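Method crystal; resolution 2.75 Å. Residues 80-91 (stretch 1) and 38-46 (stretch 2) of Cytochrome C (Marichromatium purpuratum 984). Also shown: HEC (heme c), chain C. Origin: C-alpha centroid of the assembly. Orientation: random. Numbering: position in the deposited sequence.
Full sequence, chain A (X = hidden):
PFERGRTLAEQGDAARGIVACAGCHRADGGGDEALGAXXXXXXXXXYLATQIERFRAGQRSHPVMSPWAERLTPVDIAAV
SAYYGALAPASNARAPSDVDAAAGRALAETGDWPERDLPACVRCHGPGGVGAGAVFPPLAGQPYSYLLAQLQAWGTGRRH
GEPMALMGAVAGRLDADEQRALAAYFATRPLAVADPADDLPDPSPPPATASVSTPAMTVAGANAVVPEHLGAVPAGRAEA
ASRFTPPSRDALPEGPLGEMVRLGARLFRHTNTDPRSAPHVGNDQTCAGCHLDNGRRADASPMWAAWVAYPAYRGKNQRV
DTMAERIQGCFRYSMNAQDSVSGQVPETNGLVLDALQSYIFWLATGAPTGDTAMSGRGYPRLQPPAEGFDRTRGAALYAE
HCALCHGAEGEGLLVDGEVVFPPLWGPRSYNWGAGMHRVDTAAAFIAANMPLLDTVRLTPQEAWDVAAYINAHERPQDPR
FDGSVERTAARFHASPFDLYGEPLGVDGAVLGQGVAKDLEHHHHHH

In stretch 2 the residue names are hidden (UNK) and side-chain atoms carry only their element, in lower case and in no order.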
# COMPACT_ATOMS: atom_id res chain seq x y z
N VAL A 80 -40.22 11.85 -41.94
CA VAL A 80 -40.35 10.64 -41.10
C VAL A 80 -39.21 10.56 -40.10
O VAL A 80 -39.39 10.04 -39.01
CB VAL A 80 -40.42 9.32 -41.90
CG1 VAL A 80 -41.72 9.20 -42.62
CG2 VAL A 80 -39.23 9.16 -42.85
N SER A 81 -38.01 11.03 -40.46
CA SER A 81 -36.94 11.05 -39.48
C SER A 81 -37.33 11.90 -38.27
O SER A 81 -37.19 11.47 -37.12
CB SER A 81 -35.66 11.55 -40.13
OG SER A 81 -35.34 10.77 -41.27
N ALA A 82 -37.89 13.10 -38.50
CA ALA A 82 -38.32 13.95 -37.39
C ALA A 82 -39.48 13.35 -36.63
O ALA A 82 -39.59 13.53 -35.41
CB ALA A 82 -38.70 15.32 -37.90
N TYR A 83 -40.39 12.67 -37.32
CA TYR A 83 -41.53 12.07 -36.63
C TYR A 83 -41.09 10.98 -35.66
O TYR A 83 -41.45 11.00 -34.48
CB TYR A 83 -42.54 11.51 -37.63
CG TYR A 83 -43.61 10.67 -36.99
CD1 TYR A 83 -44.73 11.23 -36.44
CD2 TYR A 83 -43.49 9.29 -36.93
CE1 TYR A 83 -45.72 10.44 -35.84
CE2 TYR A 83 -44.47 8.49 -36.34
CZ TYR A 83 -45.59 9.08 -35.79
OH TYR A 83 -46.58 8.29 -35.20
N TYR A 84 -40.28 10.03 -36.13
CA TYR A 84 -39.89 8.91 -35.28
C TYR A 84 -38.94 9.36 -34.18
O TYR A 84 -38.91 8.76 -33.10
CB TYR A 84 -39.27 7.77 -36.12
CG TYR A 84 -40.32 6.89 -36.75
CD1 TYR A 84 -41.16 6.14 -35.95
CD2 TYR A 84 -40.51 6.83 -38.12
CE1 TYR A 84 -42.16 5.36 -36.48
CE2 TYR A 84 -41.51 6.02 -38.68
CZ TYR A 84 -42.33 5.30 -37.84
OH TYR A 84 -43.34 4.49 -38.30
N GLY A 85 -38.19 10.44 -34.43
CA GLY A 85 -37.28 10.97 -33.44
C GLY A 85 -37.99 11.70 -32.32
O GLY A 85 -37.45 11.79 -31.20
N ALA A 86 -39.18 12.21 -32.59
CA ALA A 86 -39.97 12.87 -31.56
C ALA A 86 -40.78 11.91 -30.70
O ALA A 86 -41.23 12.31 -29.63
CB ALA A 86 -40.95 13.86 -32.19
N LEU A 87 -40.96 10.67 -31.12
CA LEU A 87 -41.74 9.74 -30.33
C LEU A 87 -41.04 9.38 -29.01
O LEU A 87 -39.82 9.46 -28.84
CB LEU A 87 -42.00 8.45 -31.10
CG LEU A 87 -42.91 8.62 -32.31
CD1 LEU A 87 -43.32 7.24 -32.78
CD2 LEU A 87 -44.10 9.49 -32.08
N ALA A 88 -41.86 8.99 -28.06
CA ALA A 88 -41.30 8.41 -26.87
C ALA A 88 -40.66 7.10 -27.25
O ALA A 88 -41.21 6.36 -28.08
CB ALA A 88 -42.35 8.14 -25.81
N PRO A 89 -39.51 6.78 -26.67
CA PRO A 89 -38.92 5.47 -26.92
C PRO A 89 -39.94 4.36 -26.67
O PRO A 89 -40.85 4.50 -25.85
CB PRO A 89 -37.75 5.41 -25.93
CG PRO A 89 -37.42 6.78 -25.66
CD PRO A 89 -38.71 7.58 -25.76
N ALA A 90 -39.80 3.29 -27.43
CA ALA A 90 -40.68 2.14 -27.31
C ALA A 90 -39.96 0.92 -27.88
O ALA A 90 -39.08 1.03 -28.73
CB ALA A 90 -41.99 2.39 -28.04
N SER A 91 -40.40 -0.24 -27.44
CA SER A 91 -39.81 -1.48 -27.91
C SER A 91 -40.86 -2.56 -27.89
O SER A 91 -41.60 -2.70 -26.92
CB SER A 91 -38.63 -1.92 -27.05
OG SER A 91 -38.33 -3.29 -27.32
N UNK A 38 -36.93 -2.86 -37.30
CA UNK A 38 -36.21 -2.19 -36.24
C UNK A 38 -37.16 -1.36 -35.39
O UNK A 38 -38.28 -1.04 -35.79
c UNK A 38 -35.14 -1.26 -36.80
N UNK A 39 -36.69 -1.07 -34.19
CA UNK A 39 -37.21 0.05 -33.43
C UNK A 39 -36.81 1.34 -34.11
O UNK A 39 -35.62 1.58 -34.35
n UNK A 39 -36.01 2.80 -29.52
c UNK A 39 -36.93 1.29 -31.22
n UNK A 39 -34.22 2.44 -28.11
c UNK A 39 -36.10 1.40 -29.95
c UNK A 39 -35.11 3.26 -28.65
n UNK A 39 -35.08 4.56 -28.35
c UNK A 39 -36.65 0.04 -32.00
N UNK A 40 -37.79 2.22 -34.33
CA UNK A 40 -37.48 3.56 -34.82
C UNK A 40 -37.75 4.65 -33.79
O UNK A 40 -37.19 5.75 -33.90
c UNK A 40 -39.05 3.12 -38.35
c UNK A 40 -38.27 3.83 -36.11
c UNK A 40 -38.13 2.77 -37.21
c UNK A 40 -36.70 2.64 -37.74
N UNK A 41 -38.56 4.37 -32.77
CA UNK A 41 -39.06 5.39 -31.85
C UNK A 41 -37.94 5.94 -30.95
O UNK A 41 -37.34 5.19 -30.17
c UNK A 41 -40.17 4.81 -30.99
N UNK A 42 -37.71 7.24 -31.02
CA UNK A 42 -36.71 7.89 -30.22
C UNK A 42 -35.31 7.89 -30.78
O UNK A 42 -34.42 8.49 -30.16
N UNK A 43 -35.08 7.24 -31.92
CA UNK A 43 -33.75 7.27 -32.51
C UNK A 43 -33.45 8.68 -33.01
O UNK A 43 -34.35 9.42 -33.39
c UNK A 43 -34.07 4.21 -32.19
c UNK A 43 -33.62 6.25 -33.64
c UNK A 43 -33.15 4.85 -33.22
c UNK A 43 -33.05 3.96 -34.43
N UNK A 44 -32.18 9.03 -33.02
CA UNK A 44 -31.80 10.38 -33.43
C UNK A 44 -32.23 10.61 -34.88
O UNK A 44 -31.93 9.78 -35.75
o UNK A 44 -29.54 12.48 -30.23
c UNK A 44 -29.93 12.25 -31.39
c UNK A 44 -29.83 10.81 -31.86
o UNK A 44 -30.38 13.15 -32.16
c UNK A 44 -30.30 10.55 -33.27
N UNK A 45 -32.94 11.69 -35.18
CA UNK A 45 -33.39 11.92 -36.57
C UNK A 45 -32.28 11.88 -37.61
O UNK A 45 -32.49 11.30 -38.68
c UNK A 45 -34.50 13.42 -35.14
c UNK A 45 -33.43 12.75 -34.30
c UNK A 45 -34.05 13.31 -36.51
N UNK A 46 -31.11 12.43 -37.31
CA UNK A 46 -30.02 12.34 -38.29
C UNK A 46 -29.64 10.91 -38.56
O UNK A 46 -29.21 10.59 -39.68
c UNK A 46 -28.77 13.07 -37.82
FE HEC C . -38.46 0.06 -42.31
CHA HEC C . -35.33 -0.96 -41.16
CHB HEC C . -37.57 3.43 -41.78
CHC HEC C . -41.46 1.10 -43.81
CHD HEC C . -39.47 -3.31 -42.62
NA HEC C . -36.77 1.07 -41.60
C1A HEC C . -35.63 0.48 -41.18
C2A HEC C . -34.59 1.46 -40.74
C3A HEC C . -35.26 2.74 -40.94
C4A HEC C . -36.60 2.39 -41.46
CMA HEC C . -34.68 4.08 -40.66
CAA HEC C . -33.19 1.23 -40.21
CBA HEC C . -33.31 1.21 -38.70
CGA HEC C . -32.02 1.30 -37.92
O1A HEC C . -32.07 1.04 -36.69
O2A HEC C . -30.95 1.63 -38.47
NB HEC C . -39.35 1.90 -42.70
C1B HEC C . -38.84 3.11 -42.40
C2B HEC C . -39.72 4.21 -42.81
C3B HEC C . -40.87 3.53 -43.42
C4B HEC C . -40.53 2.11 -43.31
CMB HEC C . -39.47 5.66 -42.61
CAB HEC C . -42.08 4.16 -44.04
CBB HEC C . -41.61 5.07 -45.17
NC HEC C . -40.14 -0.93 -43.06
C1C HEC C . -41.21 -0.35 -43.63
C2C HEC C . -42.23 -1.33 -44.04
C3C HEC C . -41.66 -2.62 -43.68
C4C HEC C . -40.37 -2.24 -43.07
CMC HEC C . -43.54 -1.03 -44.68
CAC HEC C . -42.20 -4.01 -43.85
CBC HEC C . -42.63 -4.25 -45.26
ND HEC C . -37.57 -1.79 -41.97
C1D HEC C . -38.13 -2.99 -42.15
C2D HEC C . -37.23 -4.10 -41.81
C3D HEC C . -36.01 -3.44 -41.37
C4D HEC C . -36.32 -2.00 -41.53
CMD HEC C . -37.50 -5.57 -41.90
CAD HEC C . -34.74 -4.13 -40.97
CBD HEC C . -33.85 -3.98 -42.20
CGD HEC C . -32.52 -4.64 -42.02
O1D HEC C . -31.50 -4.18 -42.62
O2D HEC C . -32.51 -5.65 -41.29

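Position 38 carries a single side-chain carbon, the mark of alanine. Ala38 makes no contact with stretch 1; its CB lies 3.6 Å from CBA of the heme, where a small apolar group fits against the propionate arm.

Position 39 has three carbons in a row, a nitrogen, then a carbon bearing two more nitrogens: a guanidinium, hence arginine. The extended chain of Arg39 runs beside stretch 1, with CD 3.2 Å from Ala90 O and NH2 3.7 Å from Pro89 CB. Its NE and NH2 both donate to the backbone O of position 41, at 2.8 and 3.0 Å, so the guanidinium braces its own loop while NH1 is satisfied elsewhere in the structure.

At position 40 four carbons fork at the second, and the first lies 3.7 Å from Tyr84 CD1 over one face of the ring. The chain is that of leucine. Leu40 CD1 sits 3.9 Å from the centroid of the Tyr84 ring, a CH-pi contact, while CD2 reaches 3.5 Å from heme C3A; the fork lets one residue pack against both.

Position 41 again shows one carbon, 4.1 Å from Leu87 CB, 4.2 Å from Ala90 CB and 3.5 Å from Ala88 O. This is alanine, and Ala41 is small enough to nestle among these neighbours.

Position 42 has no side chain and is glycine. With phi near 86°, a CB would jam against the preceding carbonyl, and it would also come tight to the Pro89 ring. The bare backbone serves a type II turn from Leu40 to position 43.

Position 43 has four carbons forked at the second: leucine. The side chain of Leu43 stays clear of stretch 1, and its CD2 lies 3.8 Å from heme O1A. Its backbone O approaches Gly85 CA at 3.3 Å.

Position 44 bears three carbons, the last with two oxygens, a carboxylate two methylenes out: glutamate. Glu44 is exposed, points away from stretch 1 and occupies the N-cap position.

Position 45 closes three carbons onto its backbone N, so it is proline, suited to a helix's first turn. Pro45 CG lies 4.1 Å from Gly85 CA, a closeness that a CB on Gly85 would forbid.

Position 46, with one carbon, is alanine; Ala46 is exposed and points away.

The contact turns on one hydrogen bond, Gly42 N to Tyr84 O at 2.8 Å, which joins the turn to the helix near its end. Apolar packing by Leu40 and Ala41 surrounds it, and Gly85 lets the backbones draw close.

Stretch 2 38-46: ARLAGLEPA
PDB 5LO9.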